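Local coordinates for protein cellulase IBT99 (Metagenomes, PDB 6WBT) that probably hydrolyses 6-phospho-alpha-glucosides as a family 4 glycoside hydrolase, binding NAD, a manganese ion and glucose 6-phosphate, at residues 181-185 and 218-222; 121-125 and 399-403; 27-31 and 330-336. The contacts are given in a common frame with arbitrary orientation. Numbering follows the deposited sequence.

Contact 1: residues 181-185 and 218-222; sequences MAEIL and KLKEH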
loop_
_atom_site.group_PDB
_atom_site.type_symbol
_atom_site.label_atom_id
_atom_site.label_comp_id
_atom_site.label_asym_id
_atom_site.label_seq_id
_atom_site.Cartn_x
_atom_site.Cartn_y
_atom_site.Cartn_z
HETATM N N MSE A 181 -34.029 11.386 8.204
HETATM C CA MSE A 181 -33.423 12.651 7.806
HETATM C C MSE A 181 -34.340 13.406 6.848
HETATM O O MSE A 181 -34.329 14.635 6.804
HETATM C CB MSE A 181 -32.053 12.411 7.165
HETATM C CG MSE A 181 -31.033 11.805 8.119
HETATM SE SE MSE A 181 -29.207 11.780 7.427
HETATM C CE MSE A 181 -29.218 10.043 6.543
ATOM N N ALA A 182 -35.141 12.657 6.087
ATOM C CA ALA A 182 -36.122 13.286 5.211
ATOM C C ALA A 182 -37.234 13.952 6.014
ATOM O O ALA A 182 -37.730 15.018 5.633
ATOM C CB ALA A 182 -36.699 12.250 4.245
ATOM N N GLU A 183 -37.632 13.342 7.132
ATOM C CA GLU A 183 -38.698 13.911 7.949
ATOM C C GLU A 183 -38.197 15.082 8.788
ATOM O O GLU A 183 -38.938 16.042 9.022
ATOM C CB GLU A 183 -39.297 12.831 8.850
ATOM C CG GLU A 183 -39.874 11.643 8.097
ATOM C CD GLU A 183 -39.979 10.406 8.966
ATOM O OE1 GLU A 183 -39.239 10.325 9.968
ATOM O OE2 GLU A 183 -40.797 9.519 8.650
ATOM N N ILE A 184 -36.945 15.016 9.245
ATOM C CA ILE A 184 -36.387 16.089 10.064
ATOM C C ILE A 184 -36.298 17.383 9.265
ATOM O O ILE A 184 -36.590 18.470 9.778
ATOM C CB ILE A 184 -35.012 15.668 10.620
ATOM C CG1 ILE A 184 -35.167 14.494 11.590
ATOM C CG2 ILE A 184 -34.321 16.841 11.300
ATOM C CD1 ILE A 184 -33.857 13.844 11.979
ATOM N N LEU A 185 -35.908 17.287 7.997
ATOM C CA LEU A 185 -35.757 18.448 7.132
ATOM C C LEU A 185 -37.032 18.801 6.379
ATOM O O LEU A 185 -37.037 19.790 5.639
ATOM C CB LEU A 185 -34.630 18.204 6.126
ATOM C CG LEU A 185 -33.294 17.749 6.706
ATOM C CD1 LEU A 185 -32.487 17.024 5.647
ATOM C CD2 LEU A 185 -32.517 18.933 7.257
ATOM N N LYS A 218 -27.260 21.037 9.462
ATOM C CA LYS A 218 -28.602 21.206 10.006
ATOM C C LYS A 218 -29.116 19.909 10.619
ATOM O O LYS A 218 -29.817 19.931 11.637
ATOM C CB LYS A 218 -29.555 21.696 8.916
ATOM C CG LYS A 218 -30.893 22.192 9.440
ATOM C CD LYS A 218 -31.895 22.383 8.311
ATOM C CE LYS A 218 -31.308 23.207 7.176
ATOM N NZ LYS A 218 -30.889 24.561 7.629
ATOM N N LEU A 219 -28.777 18.769 10.012
ATOM C CA LEU A 219 -29.237 17.486 10.533
ATOM C C LEU A 219 -28.563 17.154 11.858
ATOM O O LEU A 219 -29.232 16.767 12.824
ATOM C CB LEU A 219 -28.984 16.383 9.506
ATOM C CG LEU A 219 -30.057 16.246 8.427
ATOM C CD1 LEU A 219 -29.587 15.326 7.319
ATOM C CD2 LEU A 219 -31.348 15.730 9.043
ATOM N N LYS A 220 -27.239 17.303 11.927
ATOM C CA LYS A 220 -26.532 17.000 13.166
ATOM C C LYS A 220 -26.908 17.958 14.290
ATOM O O LYS A 220 -26.678 17.638 15.460
ATOM C CB LYS A 220 -25.020 17.013 12.929
ATOM C CG LYS A 220 -24.452 18.343 12.469
ATOM C CD LYS A 220 -23.229 18.140 11.581
ATOM C CE LYS A 220 -22.204 17.224 12.226
ATOM N NZ LYS A 220 -21.017 17.024 11.349
ATOM N N GLU A 221 -27.488 19.115 13.965
ATOM C CA GLU A 221 -28.033 19.983 15.003
ATOM C C GLU A 221 -29.254 19.349 15.659
ATOM O O GLU A 221 -29.441 19.457 16.877
ATOM C CB GLU A 221 -28.395 21.346 14.414
ATOM C CG GLU A 221 -28.943 22.327 15.435
ATOM C CD GLU A 221 -29.981 23.263 14.850
ATOM O OE1 GLU A 221 -30.554 22.932 13.791
ATOM O OE2 GLU A 221 -30.225 24.329 15.452
ATOM N N HIS A 222 -30.094 18.682 14.865
ATOM C CA HIS A 222 -31.289 18.037 15.396
ATOM C C HIS A 222 -30.966 16.692 16.035
ATOM O O HIS A 222 -31.559 16.331 17.057
ATOM C CB HIS A 222 -32.323 17.857 14.284
ATOM C CG HIS A 222 -33.544 17.101 14.705
ATOM N ND1 HIS A 222 -34.720 17.726 15.062
ATOM C CD2 HIS A 222 -33.777 15.771 14.820
ATOM C CE1 HIS A 222 -35.623 16.816 15.380
ATOM N NE2 HIS A 222 -35.076 15.621 15.243
#
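Leu219 pushes its isobutyl group against Met181 and Ile184 on helix 173-184 and Leu185 next in the chain. Its CD1 lies 3.6 Å from SE of Met181, a selenomethionine, while its CD2 lies 3.7 Å from CG of Leu185 and 3.9 Å from CG2 of Ile184. Met181 and Leu219 also have the closest alpha carbons of the two segments, their CA atoms 7.0 Å apart. This is helix-to-helix packing that couples helix 173-184, which follows the last parallel strand, 167-170, of the Rossmann-like sheet, to helix 216-226 of the C-terminal part; Met181 and Leu219 both reach Val208 on strand 202-210. Ile184 covers one face of the His222 imidazole in a CH-pi contact, with CG2 3.8 Å from the ring centroid. Separately, CD1 of Ile184 approaches CD2 of His222 to 3.4 Å. That ring is held by a hydrogen bond from NE2 to the carbonyl of Val229. Leu185 CD2 rests against the aliphatic stem of Lys218, 3.7 Å from its CD.

Contact 2: residues 121-125 and 399-403; sequences MRTIY and AAIEH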
loop_
_atom_site.group_PDB
_atom_site.type_symbol
_atom_site.label_atom_id
_atom_site.label_comp_id
_atom_site.label_asym_id
_atom_site.label_seq_id
_atom_site.Cartn_x
_atom_site.Cartn_y
_atom_site.Cartn_z
HETATM N N MSE A 121 -22.435 -17.409 10.932
HETATM C CA MSE A 121 -21.882 -18.719 10.598
HETATM C C MSE A 121 -22.965 -19.702 10.160
HETATM O O MSE A 121 -22.682 -20.675 9.462
HETATM C CB MSE A 121 -21.101 -19.293 11.781
HETATM C CG MSE A 121 -19.805 -18.554 12.085
HETATM SE SE MSE A 121 -18.462 -19.717 12.889
HETATM C CE MSE A 121 -18.286 -21.011 11.441
ATOM N N ARG A 122 -24.208 -19.448 10.575
ATOM C CA ARG A 122 -25.325 -20.245 10.083
ATOM C C ARG A 122 -25.660 -19.929 8.634
ATOM O O ARG A 122 -26.232 -20.778 7.942
ATOM C CB ARG A 122 -26.568 -20.027 10.947
ATOM C CG ARG A 122 -26.520 -20.678 12.319
ATOM C CD ARG A 122 -27.916 -20.752 12.923
ATOM N NE ARG A 122 -28.519 -19.432 13.077
ATOM C CZ ARG A 122 -28.447 -18.704 14.186
ATOM N NH1 ARG A 122 -27.796 -19.168 15.244
ATOM N NH2 ARG A 122 -29.026 -17.513 14.240
ATOM N N THR A 123 -25.308 -18.736 8.158
ATOM C CA THR A 123 -25.731 -18.260 6.849
ATOM C C THR A 123 -24.653 -18.391 5.778
ATOM O O THR A 123 -24.975 -18.288 4.589
ATOM C CB THR A 123 -26.173 -16.790 6.944
ATOM O OG1 THR A 123 -26.854 -16.577 8.187
ATOM C CG2 THR A 123 -27.113 -16.424 5.801
ATOM N N ILE A 124 -23.397 -18.632 6.161
ATOM C CA ILE A 124 -22.298 -18.621 5.193
ATOM C C ILE A 124 -22.514 -19.684 4.120
ATOM O O ILE A 124 -22.674 -19.373 2.935
ATOM C CB ILE A 124 -20.947 -18.808 5.906
ATOM C CG1 ILE A 124 -20.630 -17.589 6.775
ATOM C CG2 ILE A 124 -19.835 -19.044 4.894
ATOM C CD1 ILE A 124 -19.305 -17.680 7.500
ATOM N N TYR A 125 -22.521 -20.953 4.521
ATOM C CA TYR A 125 -22.609 -22.047 3.558
ATOM C C TYR A 125 -23.980 -22.152 2.891
ATOM O O TYR A 125 -24.040 -22.443 1.689
ATOM C CB TYR A 125 -22.232 -23.374 4.223
ATOM C CG TYR A 125 -20.740 -23.549 4.393
ATOM C CD1 TYR A 125 -19.909 -23.671 3.287
ATOM C CD2 TYR A 125 -20.163 -23.594 5.654
ATOM C CE1 TYR A 125 -18.545 -23.828 3.432
ATOM C CE2 TYR A 125 -18.797 -23.752 5.810
ATOM C CZ TYR A 125 -17.993 -23.869 4.694
ATOM O OH TYR A 125 -16.635 -24.028 4.842
ATOM N N ALA A 399 -12.809 -19.275 10.071
ATOM C CA ALA A 399 -13.240 -20.371 10.932
ATOM C C ALA A 399 -14.224 -21.291 10.220
ATOM O O ALA A 399 -14.250 -22.497 10.492
ATOM C CB ALA A 399 -13.862 -19.816 12.214
ATOM N N ALA A 400 -15.035 -20.746 9.312
ATOM C CA ALA A 400 -15.970 -21.568 8.552
ATOM C C ALA A 400 -15.277 -22.335 7.434
ATOM O O ALA A 400 -15.696 -23.449 7.100
ATOM C CB ALA A 400 -17.087 -20.697 7.975
ATOM N N ILE A 401 -14.224 -21.763 6.852
ATOM C CA ILE A 401 -13.527 -22.421 5.753
ATOM C C ILE A 401 -12.568 -23.479 6.280
ATOM O O ILE A 401 -12.565 -24.625 5.817
ATOM C CB ILE A 401 -12.794 -21.378 4.889
ATOM C CG1 ILE A 401 -13.794 -20.410 4.253
ATOM C CG2 ILE A 401 -11.949 -22.065 3.823
ATOM C CD1 ILE A 401 -13.142 -19.283 3.482
ATOM N N GLU A 402 -11.744 -23.112 7.258
ATOM C CA GLU A 402 -10.706 -23.989 7.780
ATOM C C GLU A 402 -11.191 -24.883 8.913
ATOM O O GLU A 402 -10.412 -25.711 9.401
ATOM C CB GLU A 402 -9.514 -23.152 8.253
ATOM C CG GLU A 402 -8.961 -22.230 7.179
ATOM C CD GLU A 402 -8.165 -21.077 7.752
ATOM O OE1 GLU A 402 -7.906 -21.082 8.974
ATOM O OE2 GLU A 402 -7.805 -20.163 6.983
ATOM N N HIS A 403 -12.449 -24.738 9.340
ATOM C CA HIS A 403 -13.025 -25.554 10.411
ATOM C C HIS A 403 -12.194 -25.464 11.688
ATOM O O HIS A 403 -12.025 -26.447 12.413
ATOM C CB HIS A 403 -13.187 -27.011 9.970
ATOM C CG HIS A 403 -14.090 -27.190 8.790
ATOM N ND1 HIS A 403 -15.424 -27.515 8.915
ATOM C CD2 HIS A 403 -13.852 -27.087 7.461
ATOM C CE1 HIS A 403 -15.967 -27.606 7.714
ATOM N NE2 HIS A 403 -15.035 -27.351 6.815
#
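Ala400 shows how a small residue lets two helices draw close, with Met121, Ile124 and Tyr125 packing around its methyl group. The CA atom of Ala400 lies 6.9 Å from the CA atom of Met121, and the CB of Ala400 points at helix 114-136. Met121, a selenomethionine, has an m, t, p conformation: the first two torsions carry the chain out from its own helix, and the chi3 of 60° sets the terminal methyl so that CE comes within 3.7 Å of CB of Ala400. Ile124, in the m, t rotamer, extends CD1 to 3.8 Å from the same CB. Tyr125 also takes m (chi1 -78°), which sends the ring across to helix 380-402, with CE2 4.1 Å from CB of Ala400. The phenol thereby delivers its hydroxyl to the backbone, and OH donates a short hydrogen bond of 2.5 Å to O of Ala400, which lies near the plane of the ring, at its edge. Just beyond, His403 leaves helical geometry with a positive phi of 56°; its imidazole is held by a hydrogen bond from ND1 to the carbonyl of Glu441, so the C-terminal tail is tied in here. Pro440 of that tail also touches Met121 and Tyr125. A tyrosine hydroxyl bound to a carbonyl near the end of a facing helix, beside an alanine at the helix-helix contact, thus joins the Rossmann-type N-terminal part to the LDH-like C-terminal part of this family 4 glycoside hydrolase.

Contact 3: residues 27-31 and 330-336; sequences QRQKI and ESLIHDE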
loop_
_atom_site.group_PDB
_atom_site.type_symbol
_atom_site.label_atom_id
_atom_site.label_comp_id
_atom_site.label_asym_id
_atom_site.label_seq_id
_atom_site.Cartn_x
_atom_site.Cartn_y
_atom_site.Cartn_z
ATOM N N GLN A 27 -43.963 -1.698 -9.715
ATOM C CA GLN A 27 -43.075 -1.326 -10.810
ATOM C C GLN A 27 -43.308 -2.252 -11.995
ATOM O O GLN A 27 -42.356 -2.762 -12.594
ATOM C CB GLN A 27 -41.618 -1.363 -10.362
ATOM C CG GLN A 27 -41.306 -0.444 -9.194
ATOM C CD GLN A 27 -41.426 1.021 -9.560
ATOM O OE1 GLN A 27 -42.020 1.810 -8.827
ATOM N NE2 GLN A 27 -40.853 1.394 -10.700
ATOM N N ARG A 28 -44.579 -2.466 -12.341
ATOM C CA ARG A 28 -44.915 -3.471 -13.344
ATOM C C ARG A 28 -44.540 -3.021 -14.750
ATOM O O ARG A 28 -44.194 -3.856 -15.593
ATOM C CB ARG A 28 -46.402 -3.798 -13.260
ATOM C CG ARG A 28 -46.773 -5.196 -13.715
ATOM C CD ARG A 28 -48.018 -5.698 -12.992
ATOM N NE ARG A 28 -49.165 -4.806 -13.162
ATOM C CZ ARG A 28 -49.577 -3.928 -12.251
ATOM N NH1 ARG A 28 -48.938 -3.818 -11.094
ATOM N NH2 ARG A 28 -50.629 -3.158 -12.497
ATOM N N GLN A 29 -44.601 -1.715 -15.025
ATOM C CA GLN A 29 -44.222 -1.230 -16.348
ATOM C C GLN A 29 -42.719 -1.318 -16.573
ATOM O O GLN A 29 -42.277 -1.547 -17.706
ATOM C CB GLN A 29 -44.695 0.211 -16.545
ATOM C CG GLN A 29 -46.178 0.354 -16.834
ATOM C CD GLN A 29 -46.521 1.701 -17.439
ATOM O OE1 GLN A 29 -47.687 2.002 -17.696
ATOM N NE2 GLN A 29 -45.502 2.519 -17.676
ATOM N N LYS A 30 -41.922 -1.146 -15.521
ATOM C CA LYS A 30 -40.471 -1.176 -15.655
ATOM C C LYS A 30 -39.894 -2.578 -15.532
ATOM O O LYS A 30 -38.845 -2.861 -16.123
ATOM C CB LYS A 30 -39.826 -0.262 -14.607
ATOM C CG LYS A 30 -40.331 1.174 -14.639
ATOM C CD LYS A 30 -39.238 2.148 -15.057
ATOM C CE LYS A 30 -38.809 1.930 -16.499
ATOM N NZ LYS A 30 -37.701 2.844 -16.890
ATOM N N ILE A 31 -40.548 -3.461 -14.785
ATOM C CA ILE A 31 -40.089 -4.832 -14.590
ATOM C C ILE A 31 -41.111 -5.752 -15.242
ATOM O O ILE A 31 -42.244 -5.880 -14.759
ATOM C CB ILE A 31 -39.896 -5.173 -13.106
ATOM C CG1 ILE A 31 -38.686 -4.434 -12.525
ATOM C CG2 ILE A 31 -39.717 -6.672 -12.924
ATOM C CD1 ILE A 31 -38.962 -3.013 -12.089
ATOM N N GLU A 330 -34.421 -3.073 -10.584
ATOM C CA GLU A 330 -34.847 -2.254 -11.711
ATOM C C GLU A 330 -33.659 -1.560 -12.365
ATOM O O GLU A 330 -33.591 -1.453 -13.596
ATOM C CB GLU A 330 -35.884 -1.235 -11.244
ATOM C CG GLU A 330 -36.396 -0.314 -12.329
ATOM C CD GLU A 330 -37.349 0.733 -11.792
ATOM O OE1 GLU A 330 -38.003 0.474 -10.760
ATOM O OE2 GLU A 330 -37.441 1.820 -12.400
ATOM N N SER A 331 -32.705 -1.092 -11.557
ATOM C CA SER A 331 -31.509 -0.472 -12.112
ATOM C C SER A 331 -30.590 -1.491 -12.771
ATOM O O SER A 331 -29.803 -1.121 -13.647
ATOM C CB SER A 331 -30.755 0.291 -11.022
ATOM O OG SER A 331 -29.669 1.018 -11.571
ATOM N N LEU A 332 -30.672 -2.762 -12.369
ATOM C CA LEU A 332 -29.925 -3.818 -13.041
ATOM C C LEU A 332 -30.537 -4.182 -14.387
ATOM O O LEU A 332 -29.817 -4.609 -15.298
ATOM C CB LEU A 332 -29.856 -5.063 -12.152
ATOM C CG LEU A 332 -29.017 -4.995 -10.876
ATOM C CD1 LEU A 332 -29.387 -6.128 -9.931
ATOM C CD2 LEU A 332 -27.539 -5.052 -11.213
ATOM N N ILE A 333 -31.852 -4.019 -14.532
ATOM C CA ILE A 333 -32.525 -4.397 -15.771
ATOM C C ILE A 333 -32.310 -3.339 -16.846
ATOM O O ILE A 333 -31.922 -3.652 -17.978
ATOM C CB ILE A 333 -34.024 -4.635 -15.510
ATOM C CG1 ILE A 333 -34.217 -5.716 -14.449
ATOM C CG2 ILE A 333 -34.734 -5.026 -16.797
ATOM C CD1 ILE A 333 -35.576 -5.688 -13.793
ATOM N N HIS A 334 -32.556 -2.074 -16.512
ATOM C CA HIS A 334 -32.526 -0.990 -17.483
ATOM C C HIS A 334 -31.245 -0.169 -17.438
ATOM O O HIS A 334 -31.145 0.824 -18.166
ATOM C CB HIS A 334 -33.731 -0.068 -17.276
ATOM C CG HIS A 334 -35.042 -0.703 -17.615
ATOM N ND1 HIS A 334 -36.253 -0.108 -17.334
ATOM C CD2 HIS A 334 -35.333 -1.880 -18.217
ATOM C CE1 HIS A 334 -37.233 -0.893 -17.746
ATOM N NE2 HIS A 334 -36.701 -1.975 -18.286
ATOM N N ASP A 335 -30.271 -0.553 -16.609
ATOM C CA ASP A 335 -28.999 0.164 -16.500
ATOM C C ASP A 335 -29.236 1.634 -16.148
ATOM O O ASP A 335 -28.744 2.549 -16.812
ATOM C CB ASP A 335 -28.181 0.020 -17.787
ATOM C CG ASP A 335 -26.770 0.556 -17.651
ATOM O OD1 ASP A 335 -26.025 0.059 -16.782
ATOM O OD2 ASP A 335 -26.406 1.472 -18.416
ATOM N N GLU A 336 -30.011 1.855 -15.084
ATOM C CA GLU A 336 -30.412 3.201 -14.697
ATOM C C GLU A 336 -29.314 3.973 -13.977
ATOM O O GLU A 336 -29.480 5.176 -13.749
ATOM C CB GLU A 336 -31.656 3.145 -13.807
ATOM C CG GLU A 336 -32.781 2.291 -14.362
ATOM C CD GLU A 336 -34.094 2.528 -13.644
ATOM O OE1 GLU A 336 -34.961 3.229 -14.205
ATOM O OE2 GLU A 336 -34.253 2.024 -12.513
#
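Polar groups outnumber apolar ones where the turn at 27-31 meets the end of helix 321-334, and their needs are met unequally. Lys30 makes two modest polar links: its NZ donates a weak hydrogen bond of 3.3 Å to ND1 of His334 and forms a long salt bridge, 3.9 Å, to OE1 of Glu336. The latter carboxylate has a stronger partner in Lys327, bound through OE2. The OE2 of Glu336 also lies 3.2 Å from OE2 of Glu330, two acceptors that are close but not hydrogen-bonded; the positive charges of Lys30 and Lys327 plausibly make this tolerable. The carbonyl O of Lys30 approaches NE2 of His334 to 3.2 Å, but at an angle too poor for a hydrogen bond. Within the turn, O of Gln27 accepts from N of Ile31 at 2.9 Å; in the helix, O of Glu330 accepts from N of His334 at 3.2 Å. Ser331 OG hydrogen-bonds to Val365 O and Ser338 N, and Asp335 pairs with Arg337 and Asp367 N. Beside these polar groups Ile31 supplies the apolar part, with CG1 3.6 Å from CD1 of Ile333 and CD1 3.7 Å from CB of Glu330. Leu332 and Ile333 meanwhile reach Tyr81 on strand 81-84 of the central mixed sheet. The turn links helix 17-25 to strand 33-39, so helix 321-334 packs against the first beta-alpha-beta crossover of the Rossmann fold.

Overall arrangement
Along the chain the six segments run 27-31, 121-125, 181-185, 218-222, 330-336 and 399-403, each contact pairing the Rossmann-type N-terminal part with the C-terminal one. Contacts 2 and 3 cross in sequence, and contact 1 is nested within the loops that both close. The three lie well apart: centres are about 41 Å apart for contacts 1 and 2, on opposite sides of the chain's centre, about 34 Å for 2 and 3, and about 31 Å for 1 and 3. Since strand 167-170 is flanked by antiparallel strand 338-345, followed across the sheet by 358-366 and 369-372, the two parts share one sheet, and these contacts join them further at three separate places in the chain.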